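Local coordinates for protein kinectin 1 (Kinesin receptor) (Legionella pneumophila, PDB 4MU6) that is a secreted Legionella effector of unresolved biochemical function, probably a membrane protein, represented here by its largely helical N-terminal coiled-coil domain, at residues L68-D80 and R211-L225. Numbering follows the deposited sequence.
Sequences LEQQSYKAQLAED and RIGYNSTGEDILSTL
Tyr73 and Arg211 lie at the middle of the tight part. With CG of Tyr73 anti to its own nitrogen (chi1 172°), the ring reaches across to the other helix, where its CE2 meets Arg211 CG at 3.6 Å and Tyr214 CD2 at 3.7 Å. The two tyrosine rings meet obliquely, their planes 31° apart, while Ile221 CD1 sits at the edge of the Tyr73 ring and over one face of the Tyr214 ring, offset toward its rim. Arg211 runs extended past Tyr73 into a hole formed by Tyr73, Gln76, Leu77 and Asp80, a knobs-into-holes fit. Leu77 CD1 covers one face of its guanidinium, and NH2 points almost straight, in the guanidinium plane, at Asp80 OD2 (3.1 Å) in a salt bridge; the oxygen is approached from above its carboxylate plane. Asp80 has a second cation, Arg207, at OD1, which also accepts a hydrogen bond from Gln76 NE2, whose amide oxygen turns instead to Ser226 and Asn229. A water inside this corner links Arg211 NE with the carbonyl oxygens of Tyr73 and Thr224. In the fold, helix 158-217 comes back nearly antiparallel to helix 43-105 (150° between the local axes), ends at Thr217, where Gly218 breaks off with positive phi, and the chain turns inward through Ile221 and Leu225 to start helix 227-273. Leu225 CD2 presses on Ser72 O at 3.2 Å, and Leu233 touches both residues. The solvent side is polar: exposed Asn215 gives a fairly straight bond from ND2 to Tyr73 OH (2.9 Å), and partly exposed Gln70, its amide nearly coplanar with the Tyr214 ring, donates from NE2 to Tyr214 OH at 3.1 Å. Glu69, buried but water-linked and paired with Lys65, lays its carboxylate against Ile221 CG2; its two oxygens reach Gly218 O through separate waters, one of which also accepts from Ile221 N.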
ATOM      1  N   LEU A  68       3.475   6.053  -4.262  1.00 29.71           N
ATOM      2  CA  LEU A  68       3.135   4.632  -4.090  1.00 28.84           C
ATOM      3  C   LEU A  68       1.920   4.473  -3.175  1.00 35.50           C
ATOM      4  O   LEU A  68       1.057   3.622  -3.421  1.00 30.06           O
ATOM      5  CB  LEU A  68       4.308   3.870  -3.476  1.00 29.26           C
ATOM      6  CG  LEU A  68       5.611   3.739  -4.256  1.00 32.67           C
ATOM      7  CD1 LEU A  68       6.725   3.244  -3.331  1.00 33.23           C
ATOM      8  CD2 LEU A  68       5.438   2.815  -5.429  1.00 33.17           C
ATOM      9  N   GLU A  69       1.865   5.278  -2.108  1.00 32.54           N
ATOM     10  CA  GLU A  69       0.711   5.274  -1.213  1.00 33.12           C
ATOM     11  C   GLU A  69      -0.555   5.627  -1.979  1.00 29.90           C
ATOM     12  O   GLU A  69      -1.597   5.016  -1.774  1.00 34.67           O
ATOM     13  CB  GLU A  69       0.883   6.279  -0.063  1.00 34.17           C
ATOM     14  CG  GLU A  69       1.710   5.787   1.118  1.00 42.00           C
ATOM     15  CD  GLU A  69       1.861   6.856   2.212  1.00 44.89           C
ATOM     16  OE1 GLU A  69       1.223   7.927   2.091  1.00 46.98           O
ATOM     17  OE2 GLU A  69       2.617   6.619   3.185  1.00 44.48           O
ATOM     18  N   GLN A  70      -0.454   6.623  -2.851  1.00 32.06           N
ATOM     19  CA  GLN A  70      -1.601   7.099  -3.616  1.00 39.92           C
ATOM     20  C   GLN A  70      -2.090   6.037  -4.585  1.00 43.38           C
ATOM     21  O   GLN A  70      -3.296   5.865  -4.767  1.00 42.70           O
ATOM     22  CB  GLN A  70      -1.270   8.395  -4.365  1.00 37.48           C
ATOM     23  CG  GLN A  70      -1.486   9.663  -3.530  1.00 57.02           C
ATOM     24  CD  GLN A  70      -2.952   9.865  -3.147  1.00 66.20           C
ATOM     25  OE1 GLN A  70      -3.816  10.024  -4.015  1.00 74.23           O
ATOM     26  NE2 GLN A  70      -3.237   9.852  -1.844  1.00 57.72           N
ATOM     27  N   GLN A  71      -1.149   5.328  -5.200  1.00 35.94           N
ATOM     28  CA  GLN A  71      -1.496   4.197  -6.040  1.00 39.96           C
ATOM     29  C   GLN A  71      -2.264   3.131  -5.238  1.00 38.84           C
ATOM     30  O   GLN A  71      -3.324   2.672  -5.661  1.00 32.09           O
ATOM     31  CB  GLN A  71      -0.240   3.581  -6.655  1.00 39.56           C
ATOM     32  CG  GLN A  71      -0.503   2.302  -7.442  1.00 49.13           C
ATOM     33  CD  GLN A  71      -0.973   2.555  -8.864  1.00 58.43           C
ATOM     34  OE1 GLN A  71      -1.325   3.679  -9.229  1.00 55.87           O
ATOM     35  NE2 GLN A  71      -0.965   1.500  -9.686  1.00 61.38           N
ATOM     36  N   SER A  72      -1.727   2.747  -4.084  1.00 35.22           N
ATOM     37  CA  SER A  72      -2.338   1.695  -3.279  1.00 39.10           C
ATOM     38  C   SER A  72      -3.686   2.136  -2.721  1.00 38.25           C
ATOM     39  O   SER A  72      -4.613   1.338  -2.618  1.00 34.62           O
ATOM     40  CB  SER A  72      -1.410   1.286  -2.134  1.00 33.92           C
ATOM     41  OG  SER A  72      -0.287   0.575  -2.621  1.00 37.59           O
ATOM     42  N   TYR A  73      -3.780   3.411  -2.345  1.00 36.71           N
ATOM     43  CA  TYR A  73      -5.006   3.935  -1.775  1.00 34.66           C
ATOM     44  C   TYR A  73      -6.139   3.786  -2.771  1.00 35.86           C
ATOM     45  O   TYR A  73      -7.212   3.291  -2.422  1.00 34.22           O
ATOM     46  CB  TYR A  73      -4.837   5.404  -1.399  1.00 31.36           C
ATOM     47  CG  TYR A  73      -6.096   6.121  -0.957  1.00 34.51           C
ATOM     48  CD1 TYR A  73      -6.921   6.751  -1.884  1.00 36.53           C
ATOM     49  CD2 TYR A  73      -6.443   6.202   0.389  1.00 33.66           C
ATOM     50  CE1 TYR A  73      -8.057   7.437  -1.487  1.00 31.79           C
ATOM     51  CE2 TYR A  73      -7.579   6.893   0.800  1.00 27.98           C
ATOM     52  CZ  TYR A  73      -8.374   7.511  -0.152  1.00 33.88           C
ATOM     53  OH  TYR A  73      -9.511   8.181   0.222  1.00 38.94           O
ATOM     54  N   LYS A  74      -5.885   4.222  -4.001  1.00 34.13           N
ATOM     55  CA  LYS A  74      -6.904   4.289  -5.048  1.00 37.37           C
ATOM     56  C   LYS A  74      -7.317   2.903  -5.535  1.00 34.68           C
ATOM     57  O   LYS A  74      -8.474   2.677  -5.900  1.00 29.73           O
ATOM     58  CB  LYS A  74      -6.385   5.110  -6.238  1.00 37.65           C
ATOM     59  CG  LYS A  74      -6.184   6.614  -5.957  1.00 50.61           C
ATOM     60  CD  LYS A  74      -5.404   7.296  -7.088  1.00 58.15           C
ATOM     61  CE  LYS A  74      -5.356   8.810  -6.912  1.00 68.12           C
ATOM     62  NZ  LYS A  74      -4.443   9.483  -7.896  1.00 74.58           N
ATOM     63  N   ALA A  75      -6.350   1.992  -5.571  1.00 33.43           N
ATOM     64  CA  ALA A  75      -6.597   0.651  -6.065  1.00 34.20           C
ATOM     65  C   ALA A  75      -7.504  -0.062  -5.067  1.00 33.17           C
ATOM     66  O   ALA A  75      -8.478  -0.701  -5.454  1.00 41.17           O
ATOM     67  CB  ALA A  75      -5.288  -0.095  -6.257  1.00 31.03           C
ATOM     68  N   GLN A  76      -7.203   0.079  -3.780  1.00 40.84           N
ATOM     69  CA  GLN A  76      -8.054  -0.516  -2.749  1.00 41.56           C
ATOM     70  C   GLN A  76      -9.458   0.071  -2.736  1.00 40.89           C
ATOM     71  O   GLN A  76     -10.434  -0.661  -2.519  1.00 28.92           O
ATOM     72  CB  GLN A  76      -7.453  -0.372  -1.356  1.00 32.03           C
ATOM     73  CG  GLN A  76      -8.295  -1.045  -0.273  1.00 26.29           C
ATOM     74  CD  GLN A  76      -8.156  -2.563  -0.271  1.00 36.03           C
ATOM     75  OE1 GLN A  76      -7.061  -3.097  -0.075  1.00 35.64           O
ATOM     76  NE2 GLN A  76      -9.274  -3.266  -0.471  1.00 29.20           N
ATOM     77  N   LEU A  77      -9.562   1.387  -2.930  1.00 39.24           N
ATOM     78  CA  LEU A  77     -10.874   2.020  -2.963  1.00 40.37           C
ATOM     79  C   LEU A  77     -11.700   1.418  -4.090  1.00 42.18           C
ATOM     80  O   LEU A  77     -12.825   0.973  -3.871  1.00 34.10           O
ATOM     81  CB  LEU A  77     -10.787   3.541  -3.095  1.00 39.60           C
ATOM     82  CG  LEU A  77     -12.130   4.270  -2.911  1.00 44.30           C
ATOM     83  CD1 LEU A  77     -12.826   3.906  -1.585  1.00 38.35           C
ATOM     84  CD2 LEU A  77     -11.969   5.785  -3.016  1.00 43.63           C
ATOM     85  N   ALA A  78     -11.127   1.374  -5.288  1.00 41.29           N
ATOM     86  CA  ALA A  78     -11.796   0.745  -6.426  1.00 45.55           C
ATOM     87  C   ALA A  78     -12.204  -0.734  -6.182  1.00 43.11           C
ATOM     88  O   ALA A  78     -13.296  -1.151  -6.576  1.00 35.40           O
ATOM     89  CB  ALA A  78     -10.934   0.881  -7.694  1.00 46.69           C
ATOM     90  N   GLU A  79     -11.337  -1.516  -5.537  1.00 43.89           N
ATOM     91  CA  GLU A  79     -11.664  -2.911  -5.214  1.00 46.19           C
ATOM     92  C   GLU A  79     -12.873  -2.951  -4.302  1.00 42.18           C
ATOM     93  O   GLU A  79     -13.777  -3.765  -4.484  1.00 41.67           O
ATOM     94  CB  GLU A  79     -10.505  -3.602  -4.494  1.00 49.00           C
ATOM     95  CG  GLU A  79      -9.574  -4.426  -5.354  1.00 53.31           C
ATOM     96  CD  GLU A  79      -8.483  -5.095  -4.533  1.00 62.77           C
ATOM     97  OE1 GLU A  79      -7.431  -4.457  -4.291  1.00 64.68           O
ATOM     98  OE2 GLU A  79      -8.683  -6.255  -4.113  1.00 71.52           O
ATOM     99  N   ASP A  80     -12.870  -2.070  -3.307  1.00 40.94           N
ATOM    100  CA  ASP A  80     -13.951  -2.016  -2.336  1.00 37.04           C
ATOM    101  C   ASP A  80     -15.286  -1.594  -2.948  1.00 39.49           C
ATOM    102  O   ASP A  80     -16.332  -2.081  -2.520  1.00 39.34           O
ATOM    103  CB  ASP A  80     -13.591  -1.104  -1.165  1.00 33.41           C
ATOM    104  CG  ASP A  80     -12.590  -1.737  -0.231  1.00 30.48           C
ATOM    105  OD1 ASP A  80     -12.156  -2.865  -0.523  1.00 40.36           O
ATOM    106  OD2 ASP A  80     -12.215  -1.106   0.785  1.00 27.07           O
ATOM    107  N   ARG A 211      -9.656   5.796   6.131  1.00 25.84           N
ATOM    108  CA  ARG A 211      -9.509   6.812   5.100  1.00 29.17           C
ATOM    109  C   ARG A 211      -9.776   8.214   5.641  1.00 35.93           C
ATOM    110  O   ARG A 211      -9.131   9.172   5.214  1.00 35.14           O
ATOM    111  CB  ARG A 211     -10.369   6.508   3.869  1.00 34.84           C
ATOM    112  CG  ARG A 211      -9.897   5.272   3.097  1.00 37.11           C
ATOM    113  CD  ARG A 211     -10.624   5.115   1.767  1.00 35.16           C
ATOM    114  NE  ARG A 211     -10.328   3.820   1.178  1.00 38.54           N
ATOM    115  CZ  ARG A 211     -11.093   2.735   1.293  1.00 35.85           C
ATOM    116  NH1 ARG A 211     -12.245   2.775   1.954  1.00 38.84           N
ATOM    117  NH2 ARG A 211     -10.710   1.607   0.734  1.00 34.87           N
ATOM    118  N   ILE A 212     -10.709   8.330   6.587  1.00 35.53           N
ATOM    119  CA  ILE A 212     -10.974   9.613   7.233  1.00 34.89           C
ATOM    120  C   ILE A 212      -9.708  10.149   7.900  1.00 30.25           C
ATOM    121  O   ILE A 212      -9.390  11.314   7.780  1.00 31.64           O
ATOM    122  CB  ILE A 212     -12.083   9.496   8.303  1.00 37.77           C
ATOM    123  CG1 ILE A 212     -13.425   9.101   7.663  1.00 44.76           C
ATOM    124  CG2 ILE A 212     -12.192  10.787   9.084  1.00 31.55           C
ATOM    125  CD1 ILE A 212     -14.013  10.175   6.755  1.00 45.41           C
ATOM    126  N   GLY A 213      -8.989   9.288   8.608  1.00 39.52           N
ATOM    127  CA  GLY A 213      -7.756   9.690   9.254  1.00 37.95           C
ATOM    128  C   GLY A 213      -6.675  10.001   8.233  1.00 39.85           C
ATOM    129  O   GLY A 213      -6.000  11.028   8.326  1.00 34.16           O
ATOM    130  N   TYR A 214      -6.516   9.120   7.248  1.00 32.41           N
ATOM    131  CA  TYR A 214      -5.478   9.312   6.237  1.00 33.72           C
ATOM    132  C   TYR A 214      -5.692  10.599   5.459  1.00 33.63           C
ATOM    133  O   TYR A 214      -4.752  11.361   5.237  1.00 31.51           O
ATOM    134  CB  TYR A 214      -5.411   8.122   5.273  1.00 30.47           C
ATOM    135  CG  TYR A 214      -4.484   8.329   4.087  1.00 35.25           C
ATOM    136  CD1 TYR A 214      -3.098   8.262   4.236  1.00 34.96           C
ATOM    137  CD2 TYR A 214      -4.992   8.598   2.820  1.00 36.08           C
ATOM    138  CE1 TYR A 214      -2.250   8.443   3.155  1.00 37.60           C
ATOM    139  CE2 TYR A 214      -4.146   8.776   1.728  1.00 40.52           C
ATOM    140  CZ  TYR A 214      -2.781   8.695   1.905  1.00 41.31           C
ATOM    141  OH  TYR A 214      -1.945   8.874   0.833  1.00 51.49           O
ATOM    142  N   ASN A 215      -6.930  10.842   5.039  1.00 33.17           N
ATOM    143  CA  ASN A 215      -7.220  11.992   4.196  1.00 33.26           C
ATOM    144  C   ASN A 215      -7.062  13.340   4.926  1.00 42.05           C
ATOM    145  O   ASN A 215      -7.050  14.392   4.293  1.00 46.29           O
ATOM    146  CB  ASN A 215      -8.618  11.870   3.584  1.00 34.97           C
ATOM    147  CG  ASN A 215      -8.653  10.949   2.377  1.00 39.62           C
ATOM    148  OD1 ASN A 215      -7.723  10.906   1.581  1.00 44.00           O
ATOM    149  ND2 ASN A 215      -9.737  10.210   2.238  1.00 42.52           N
ATOM    150  N   SER A 216      -6.938  13.308   6.253  1.00 39.94           N
ATOM    151  CA  SER A 216      -6.712  14.542   6.997  1.00 35.04           C
ATOM    152  C   SER A 216      -5.282  14.750   7.526  1.00 33.20           C
ATOM    153  O   SER A 216      -4.842  15.883   7.635  1.00 38.77           O
ATOM    154  CB  SER A 216      -7.748  14.720   8.114  1.00 44.38           C
ATOM    155  OG  SER A 216      -7.589  13.756   9.134  1.00 50.72           O
ATOM    156  N   THR A 217      -4.554  13.685   7.858  1.00 33.31           N
ATOM    157  CA  THR A 217      -3.173  13.846   8.347  1.00 32.16           C
ATOM    158  C   THR A 217      -2.108  13.372   7.367  1.00 34.10           C
ATOM    159  O   THR A 217      -0.965  13.807   7.432  1.00 43.14           O
ATOM    160  CB  THR A 217      -2.913  13.005   9.602  1.00 32.43           C
ATOM    161  OG1 THR A 217      -3.211  11.637   9.300  1.00 33.13           O
ATOM    162  CG2 THR A 217      -3.769  13.463  10.755  1.00 30.77           C
ATOM    163  N   GLY A 218      -2.469  12.430   6.503  1.00 38.79           N
ATOM    164  CA  GLY A 218      -1.500  11.776   5.650  1.00 36.80           C
ATOM    165  C   GLY A 218      -0.906  10.526   6.284  1.00 32.14           C
ATOM    166  O   GLY A 218      -0.136   9.823   5.650  1.00 32.18           O
ATOM    167  N   GLU A 219      -1.255  10.244   7.534  1.00 31.38           N
ATOM    168  CA  GLU A 219      -0.747   9.050   8.218  1.00 38.49           C
ATOM    169  C   GLU A 219      -1.685   7.845   8.074  1.00 35.67           C
ATOM    170  O   GLU A 219      -2.833   7.988   7.648  1.00 39.95           O
ATOM    171  CB  GLU A 219      -0.536   9.335   9.711  1.00 43.16           C
ATOM    172  CG  GLU A 219       0.185  10.650  10.016  1.00 50.45           C
ATOM    173  CD  GLU A 219       1.649  10.662   9.574  1.00 56.62           C
ATOM    174  OE1 GLU A 219       2.236   9.578   9.342  1.00 52.70           O
ATOM    175  OE2 GLU A 219       2.213  11.771   9.464  1.00 62.53           O
ATOM    176  N   ASP A 220      -1.182   6.669   8.446  1.00 35.87           N
ATOM    177  CA  ASP A 220      -1.986   5.448   8.537  1.00 41.07           C
ATOM    178  C   ASP A 220      -2.557   5.041   7.180  1.00 36.34           C
ATOM    179  O   ASP A 220      -3.722   4.666   7.081  1.00 30.23           O
ATOM    180  CB  ASP A 220      -3.104   5.593   9.593  1.00 44.91           C
ATOM    181  CG  ASP A 220      -3.893   4.283   9.827  1.00 55.62           C
ATOM    182  OD1 ASP A 220      -3.270   3.209   9.995  1.00 52.94           O
ATOM    183  OD2 ASP A 220      -5.143   4.330   9.823  1.00 53.28           O
ATOM    184  N   ILE A 221      -1.742   5.124   6.129  1.00 31.74           N
ATOM    185  CA  ILE A 221      -2.160   4.585   4.843  1.00 34.55           C
ATOM    186  C   ILE A 221      -2.511   3.104   4.989  1.00 28.64           C
ATOM    187  O   ILE A 221      -3.465   2.628   4.375  1.00 27.61           O
ATOM    188  CB  ILE A 221      -1.080   4.744   3.738  1.00 34.54           C
ATOM    189  CG1 ILE A 221      -1.514   4.047   2.443  1.00 35.19           C
ATOM    190  CG2 ILE A 221       0.248   4.151   4.187  1.00 32.20           C
ATOM    191  CD1 ILE A 221      -2.762   4.638   1.757  1.00 28.57           C
ATOM    192  N   LEU A 222      -1.760   2.380   5.819  1.00 28.70           N
ATOM    193  CA  LEU A 222      -1.875   0.918   5.823  1.00 35.96           C
ATOM    194  C   LEU A 222      -3.244   0.412   6.254  1.00 41.76           C
ATOM    195  O   LEU A 222      -3.688  -0.624   5.760  1.00 38.67           O
ATOM    196  CB  LEU A 222      -0.753   0.257   6.641  1.00 33.86           C
ATOM    197  CG  LEU A 222       0.647   0.471   6.032  1.00 37.47           C
ATOM    198  CD1 LEU A 222       1.749  -0.002   6.968  1.00 36.07           C
ATOM    199  CD2 LEU A 222       0.734  -0.237   4.691  1.00 27.90           C
ATOM    200  N   SER A 223      -3.923   1.141   7.148  1.00 32.62           N
ATOM    201  CA  SER A 223      -5.240   0.693   7.622  1.00 30.32           C
ATOM    202  C   SER A 223      -6.326   0.917   6.567  1.00 30.35           C
ATOM    203  O   SER A 223      -7.451   0.460   6.725  1.00 29.61           O
ATOM    204  CB  SER A 223      -5.635   1.341   8.958  1.00 30.12           C
ATOM    205  OG  SER A 223      -4.684   1.079   9.981  1.00 33.33           O
ATOM    206  N   THR A 224      -5.992   1.598   5.476  1.00 31.02           N
ATOM    207  CA  THR A 224      -6.938   1.682   4.367  1.00 34.06           C
ATOM    208  C   THR A 224      -6.777   0.511   3.389  1.00 35.76           C
ATOM    209  O   THR A 224      -7.489   0.434   2.390  1.00 28.94           O
ATOM    210  CB  THR A 224      -6.803   2.997   3.584  1.00 28.56           C
ATOM    211  OG1 THR A 224      -5.667   2.922   2.708  1.00 30.17           O
ATOM    212  CG2 THR A 224      -6.632   4.181   4.548  1.00 38.24           C
ATOM    213  N   LEU A 225      -5.831  -0.388   3.659  1.00 38.78           N
ATOM    214  CA  LEU A 225      -5.560  -1.487   2.722  1.00 31.58           C
ATOM    215  C   LEU A 225      -5.806  -2.852   3.348  1.00 31.78           C
ATOM    216  O   LEU A 225      -5.648  -3.020   4.559  1.00 29.94           O
ATOM    217  CB  LEU A 225      -4.114  -1.425   2.228  1.00 25.22           C
ATOM    218  CG  LEU A 225      -3.674  -0.044   1.740  1.00 30.08           C
ATOM    219  CD1 LEU A 225      -2.169  -0.008   1.562  1.00 27.56           C
ATOM    220  CD2 LEU A 225      -4.390   0.316   0.446  1.00 27.54           C
TER
HETATM  221  O   HOH W   1       0.689   7.029   5.610  1.00 38.03           O
HETATM  222  O   HOH W   2       1.497  10.713   3.390  1.00 43.79           O
HETATM  223  O   HOH W   3      -7.917   2.754   0.349  1.00 36.97           O
HETATM  224  O   HOH W   4     -13.956   0.501   2.115  1.00 28.90           O